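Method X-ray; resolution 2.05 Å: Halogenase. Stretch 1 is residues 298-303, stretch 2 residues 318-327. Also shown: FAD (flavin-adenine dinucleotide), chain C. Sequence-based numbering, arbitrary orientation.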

# COMPACT_ATOMS: atom_id res chain seq x y z
N MET A 298 1.02 -17.82 -13.16
CA MET A 298 1.04 -17.23 -11.81
C MET A 298 1.27 -15.73 -11.89
O MET A 298 1.94 -15.25 -12.80
CB MET A 298 2.09 -17.90 -10.92
CG MET A 298 2.00 -17.55 -9.43
SD MET A 298 3.19 -18.52 -8.53
CE MET A 298 3.24 -17.77 -6.88
N ALA A 299 0.70 -15.00 -10.93
CA ALA A 299 0.92 -13.55 -10.80
C ALA A 299 0.97 -13.14 -9.33
O ALA A 299 0.48 -13.87 -8.46
CB ALA A 299 -0.15 -12.79 -11.50
N LEU A 300 1.57 -11.98 -9.05
CA LEU A 300 1.60 -11.43 -7.69
C LEU A 300 0.83 -10.12 -7.69
O LEU A 300 1.00 -9.28 -8.59
CB LEU A 300 3.04 -11.20 -7.20
CG LEU A 300 4.12 -12.27 -7.39
CD1 LEU A 300 5.54 -11.71 -7.19
CD2 LEU A 300 3.88 -13.47 -6.47
N VAL A 301 -0.02 -9.94 -6.69
CA VAL A 301 -0.75 -8.67 -6.56
C VAL A 301 -0.58 -8.13 -5.16
O VAL A 301 -0.36 -8.90 -4.21
CB VAL A 301 -2.28 -8.79 -6.92
CG1 VAL A 301 -2.49 -9.26 -8.36
CG2 VAL A 301 -2.98 -9.68 -5.99
N GLY A 302 -0.68 -6.81 -5.02
CA GLY A 302 -0.66 -6.18 -3.72
C GLY A 302 0.69 -6.29 -3.05
O GLY A 302 1.72 -6.28 -3.72
N ASP A 303 0.68 -6.44 -1.72
CA ASP A 303 1.91 -6.44 -0.95
C ASP A 303 2.80 -7.64 -1.28
O ASP A 303 4.00 -7.62 -1.00
CB ASP A 303 1.61 -6.46 0.53
CG ASP A 303 1.27 -5.09 1.10
OD1 ASP A 303 1.06 -4.12 0.34
OD2 ASP A 303 1.20 -5.02 2.34
N LEU A 318 -2.86 0.37 -4.49
CA LEU A 318 -1.95 -0.42 -5.32
C LEU A 318 -2.43 -1.87 -5.40
O LEU A 318 -2.44 -2.46 -6.47
CB LEU A 318 -0.51 -0.36 -4.77
CG LEU A 318 0.24 0.94 -5.09
CD1 LEU A 318 1.62 0.96 -4.45
CD2 LEU A 318 0.36 1.15 -6.57
N ALA A 319 -2.81 -2.42 -4.26
CA ALA A 319 -3.34 -3.78 -4.18
C ALA A 319 -4.60 -3.96 -5.05
O ALA A 319 -4.72 -4.95 -5.79
CB ALA A 319 -3.63 -4.15 -2.75
N THR A 320 -5.52 -3.00 -4.97
CA THR A 320 -6.80 -3.09 -5.67
C THR A 320 -6.65 -2.75 -7.15
O THR A 320 -7.37 -3.29 -7.99
CB THR A 320 -7.91 -2.20 -5.02
OG1 THR A 320 -7.51 -0.82 -5.00
CG2 THR A 320 -8.21 -2.67 -3.60
N TYR A 321 -5.72 -1.85 -7.47
CA TYR A 321 -5.45 -1.54 -8.87
C TYR A 321 -4.77 -2.72 -9.56
O TYR A 321 -5.12 -3.05 -10.68
CB TYR A 321 -4.57 -0.30 -9.00
CG TYR A 321 -4.19 0.11 -10.40
CD1 TYR A 321 -5.16 0.30 -11.39
CD2 TYR A 321 -2.86 0.35 -10.73
CE1 TYR A 321 -4.80 0.71 -12.67
CE2 TYR A 321 -2.50 0.75 -12.00
CZ TYR A 321 -3.47 0.93 -12.96
OH TYR A 321 -3.10 1.34 -14.21
N SER A 322 -3.79 -3.32 -8.89
CA SER A 322 -3.12 -4.52 -9.45
C SER A 322 -4.09 -5.70 -9.58
O SER A 322 -3.99 -6.48 -10.53
CB SER A 322 -1.86 -4.91 -8.68
OG SER A 322 -2.10 -5.29 -7.33
N ALA A 323 -5.03 -5.83 -8.64
CA ALA A 323 -6.14 -6.81 -8.72
C ALA A 323 -6.98 -6.64 -9.98
O ALA A 323 -7.17 -7.59 -10.72
CB ALA A 323 -7.00 -6.76 -7.49
N LEU A 324 -7.46 -5.42 -10.24
CA LEU A 324 -8.13 -5.08 -11.51
C LEU A 324 -7.34 -5.41 -12.76
O LEU A 324 -7.90 -5.88 -13.76
CB LEU A 324 -8.49 -3.59 -11.53
CG LEU A 324 -9.17 -2.99 -12.77
CD1 LEU A 324 -10.62 -3.48 -12.92
CD2 LEU A 324 -9.14 -1.47 -12.66
N LEU A 325 -6.04 -5.10 -12.75
CA LEU A 325 -5.17 -5.35 -13.88
C LEU A 325 -4.99 -6.85 -14.13
O LEU A 325 -4.92 -7.30 -15.27
CB LEU A 325 -3.80 -4.70 -13.65
CG LEU A 325 -3.73 -3.17 -13.60
CD1 LEU A 325 -2.32 -2.75 -13.21
CD2 LEU A 325 -4.12 -2.59 -14.94
N VAL A 326 -4.87 -7.60 -13.05
CA VAL A 326 -4.71 -9.05 -13.18
C VAL A 326 -6.06 -9.64 -13.61
O VAL A 326 -6.10 -10.48 -14.50
CB VAL A 326 -4.17 -9.70 -11.89
CG1 VAL A 326 -4.35 -11.22 -11.92
CG2 VAL A 326 -2.72 -9.39 -11.74
N ALA A 327 -7.14 -9.15 -13.01
CA ALA A 327 -8.50 -9.59 -13.38
C ALA A 327 -8.75 -9.42 -14.86
O ALA A 327 -9.32 -10.31 -15.48
CB ALA A 327 -9.54 -8.83 -12.58
PA FAD C . -3.08 -8.15 2.96
O1A FAD C . -4.02 -7.05 3.38
O2A FAD C . -1.88 -8.32 3.83
O5B FAD C . -3.93 -9.53 2.97
C5B FAD C . -3.34 -10.76 2.56
C4B FAD C . -4.17 -11.92 3.11
O4B FAD C . -3.56 -13.16 2.83
C3B FAD C . -4.29 -11.84 4.63
O3B FAD C . -5.66 -11.86 4.96
C2B FAD C . -3.60 -13.09 5.15
O2B FAD C . -4.33 -13.63 6.22
C1B FAD C . -3.63 -14.01 3.95
N9A FAD C . -2.53 -14.98 3.87
C8A FAD C . -1.21 -14.83 4.21
N7A FAD C . -0.57 -15.99 3.94
C5A FAD C . -1.46 -16.88 3.42
C6A FAD C . -1.36 -18.20 2.97
N6A FAD C . -0.23 -18.91 3.13
N1A FAD C . -2.48 -18.83 2.48
C2A FAD C . -3.69 -18.19 2.46
N3A FAD C . -3.78 -16.89 2.91
C4A FAD C . -2.69 -16.25 3.37
N1 FAD C . -2.29 1.19 3.05
C2 FAD C . -3.29 2.09 2.86
O2 FAD C . -3.98 1.99 1.84
N3 FAD C . -3.50 3.10 3.79
C4 FAD C . -2.70 3.19 4.92
O4 FAD C . -2.89 4.07 5.77
C4X FAD C . -1.67 2.27 5.11
N5 FAD C . -0.85 2.33 6.22
C5X FAD C . 0.16 1.40 6.38
C6 FAD C . 1.00 1.45 7.50
C7 FAD C . 2.02 0.51 7.66
C7M FAD C . 3.05 0.71 8.74
C8 FAD C . 2.22 -0.49 6.69
C8M FAD C . 3.43 -1.40 6.71
C9 FAD C . 1.37 -0.54 5.59
C9A FAD C . 0.35 0.40 5.42
N10 FAD C . -0.48 0.32 4.32
C10 FAD C . -1.48 1.26 4.15
C1' FAD C . -0.36 -0.83 3.34
C2' FAD C . -1.44 -1.91 3.48
O2' FAD C . -1.27 -2.52 4.74
C3' FAD C . -1.31 -2.97 2.38
O3' FAD C . -0.88 -2.39 1.17
C4' FAD C . -2.61 -3.71 2.05
O4' FAD C . -3.06 -4.40 3.20
C5' FAD C . -2.34 -4.72 0.93
O5' FAD C . -3.41 -5.62 0.84
P FAD C . -3.20 -7.11 0.29
O1P FAD C . -4.53 -7.65 -0.18
O2P FAD C . -2.21 -7.13 -0.84
O3P FAD C . -2.54 -7.92 1.49

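At Gly302 the backbone of the first stretch comes so close to the helix of the second that main chain rests on main chain: Gly302 CA lies 3.6 Å from Ala319 CA, with no side chain between them. Glycine suits this point on three counts. Its phi of 68° and psi of -144° belong to a region that residues with a CB enter reluctantly; an ideally placed CB would sit only 3.3 Å from Ala319 CB; and the same CB would fall 2.1 Å from FAD O2P, a plain clash. The bare CA instead leaves room for the phosphate, with Gly302 CA 3.4 Å from FAD O2P.

The rest of the contact widens from this pinch. Residues 298-300 form a strand, and residues 318-327 belong to a helix that extends beyond the stretch at both ends. The CA separation grows from Gly302 and Ala319 to 5.6 Å between Val301 CA and Ser322 CA, then to 7.6 Å between Ala299 CA and Val326 CA, and side chains, Val301 and Val326 above all, occupy the wider space. The total buried surface is modest, 246 Å².

One hydrogen bond joins the stretches: Gly302 N donates to Ser322 OG at 3.1 Å, with an angle of 149° at the hydrogen. Ser322 points toward the first stretch, and its p rotamer (chi1 64°) keeps OG near the helix backbone, 3.0 Å from Leu318 O and 3.1 Å from Ala319 O. The hydroxyl thus accepts from the Gly302 amide while remaining close to the carbonyls of its own helix. Those carbonyls also serve the regular helical pattern, as in Ser322 N to Leu318 O at 2.9 Å and Ala323 N to Ala319 O at 3.0 Å.

Beside this link Val301, in the m rotamer, points toward the helix; its CB packs 3.5 Å from Ser322 OG, and the apolar contact proper is its CG1 against Val326 CG2 at 3.4 Å, a snug methyl-to-methyl contact. Val326 also reaches Ala299, but more loosely, with 4.3 Å between Ala299 CB and Val326 CG2. Leu300, between Ala299 and Val301, points away, following the alternation of an extended chain. On the helix, Ser322 and Val326 are four residues apart, about one turn, which places both on the side facing the first stretch.

Asp303 carries the chain onto the cofactor: Asp303 N donates to FAD O2P at 3.1 Å, and FAD O3' donates to Asp303 OD1 at 2.7 Å. Ala319 CB approaches the same phosphate oxygen, 3.8 Å from FAD O2P.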